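PDB 5BYP: putative uncharacterized protein from Bacteroides eggerthii DSM 20697, which is of unknown function but has a lipocalin-like domain of the calycin clan, built largely of antiparallel strands with two short helices. Local coordinates for residues 79-82 with 83-86. Sequence-based numbering, arbitrary orientation.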
loop_
_atom_site.group_PDB
_atom_site.type_symbol
_atom_site.label_atom_id
_atom_site.label_comp_id
_atom_site.label_asym_id
_atom_site.label_seq_id
_atom_site.Cartn_x
_atom_site.Cartn_y
_atom_site.Cartn_z
ATOM N N ALA A 79 8.351 5.101 -17.733
ATOM C CA ALA A 79 8.771 4.466 -16.495
ATOM C C ALA A 79 7.554 3.998 -15.684
ATOM O O ALA A 79 7.601 2.916 -15.087
ATOM C CB ALA A 79 9.615 5.435 -15.686
ATOM N N HIS A 80 6.455 4.779 -15.699
ATOM C CA HIS A 80 5.205 4.400 -15.010
ATOM C C HIS A 80 4.671 3.089 -15.577
ATOM O O HIS A 80 4.345 2.190 -14.817
ATOM C CB HIS A 80 4.139 5.506 -15.142
ATOM C CG HIS A 80 2.873 5.230 -14.369
ATOM N ND1 HIS A 80 2.800 5.441 -13.007
ATOM C CD2 HIS A 80 1.667 4.798 -14.800
ATOM C CE1 HIS A 80 1.569 5.127 -12.660
ATOM N NE2 HIS A 80 0.855 4.728 -13.697
ATOM N N GLU A 81 4.616 2.979 -16.930
ATOM C CA GLU A 81 4.125 1.788 -17.611
ATOM C C GLU A 81 5.044 0.568 -17.345
ATOM O O GLU A 81 4.526 -0.540 -17.146
ATOM C CB GLU A 81 3.938 2.018 -19.114
ATOM C CG GLU A 81 2.674 2.815 -19.437
ATOM C CD GLU A 81 1.364 2.352 -18.810
ATOM O OE1 GLU A 81 0.945 1.207 -19.076
ATOM O OE2 GLU A 81 0.745 3.142 -18.066
ATOM N N GLU A 82 6.384 0.784 -17.230
ATOM C CA GLU A 82 7.315 -0.290 -16.851
ATOM C C GLU A 82 6.997 -0.817 -15.438
ATOM O O GLU A 82 7.174 -1.998 -15.174
ATOM C CB GLU A 82 8.783 0.187 -16.918
ATOM C CG GLU A 82 9.290 0.429 -18.337
ATOM C CD GLU A 82 10.693 1.007 -18.477
ATOM O OE1 GLU A 82 11.469 0.939 -17.496
ATOM O OE2 GLU A 82 11.026 1.500 -19.583
ATOM N N LEU A 83 6.497 0.051 -14.551
ATOM C CA LEU A 83 6.199 -0.314 -13.163
ATOM C C LEU A 83 4.851 -0.999 -13.039
ATOM O O LEU A 83 4.778 -2.083 -12.475
ATOM C CB LEU A 83 6.235 0.957 -12.268
ATOM C CG LEU A 83 5.581 0.869 -10.886
ATOM C CD1 LEU A 83 6.374 -0.011 -9.973
ATOM C CD2 LEU A 83 5.396 2.257 -10.270
ATOM N N VAL A 84 3.772 -0.339 -13.518
ATOM C CA VAL A 84 2.390 -0.812 -13.350
ATOM C C VAL A 84 2.105 -2.096 -14.148
ATOM O O VAL A 84 1.077 -2.721 -13.901
ATOM C CB VAL A 84 1.311 0.274 -13.640
ATOM C CG1 VAL A 84 1.336 1.349 -12.581
ATOM C CG2 VAL A 84 1.466 0.882 -15.026
ATOM N N ASN A 85 3.009 -2.507 -15.060
ATOM C CA ASN A 85 2.873 -3.743 -15.848
ATOM C C ASN A 85 3.753 -4.874 -15.284
ATOM O O ASN A 85 3.679 -5.994 -15.781
ATOM C CB ASN A 85 3.226 -3.506 -17.336
ATOM C CG ASN A 85 2.245 -2.623 -18.052
ATOM O OD1 ASN A 85 1.059 -2.939 -18.201
ATOM N ND2 ASN A 85 2.705 -1.476 -18.479
ATOM N N SER A 86 4.596 -4.591 -14.278
ATOM C CA SER A 86 5.460 -5.599 -13.660
ATOM C C SER A 86 4.639 -6.530 -12.808
ATOM O O SER A 86 3.727 -6.068 -12.111
ATOM C CB SER A 86 6.548 -4.934 -12.815
ATOM O OG SER A 86 6.034 -4.358 -11.618
#
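Val84 lays CG1 over one face of the His80 ring, one helical turn earlier, in a CH-pi contact 27° off the ring normal. The methyl is displaced toward the rim on the NE2 side, where CG1 to NE2 is 3.6 Å. Beyond the turn, ND1 is hydrogen-bonded to Pro70 O and NE2 to Asp97 O, which should hold the ring's rotation. The backbone bond from Val84 N to His80 O, 2.9 Å, sets the spacing of the pair. On the next flank, Asn85 ND2 bonds to Glu81 OE1 at 3.3 Å, the two flat groups lying 66° apart. The bend of the Glu81 chain at chi2 (-50°) brings OE1 within range of ND2, which stands above the carboxylate plane while OE1 stays near the amide plane. Replacing Glu81 by alanine removes the carboxylate, and the Asn85 amide is likely to lose its side-chain acceptor and turn more freely. At the helix end, Leu83 O accepts from Ser86 N and from Ser86 OG, the latter at 2.7 Å; OG also caps helix 87-92 through a weak bond with Tyr89 N. With a carbonyl oxygen at each imidazole nitrogen, both must donate, consistent with a positively charged His80, which the nearby carboxylates of Glu81 and Asp97 would probably favour.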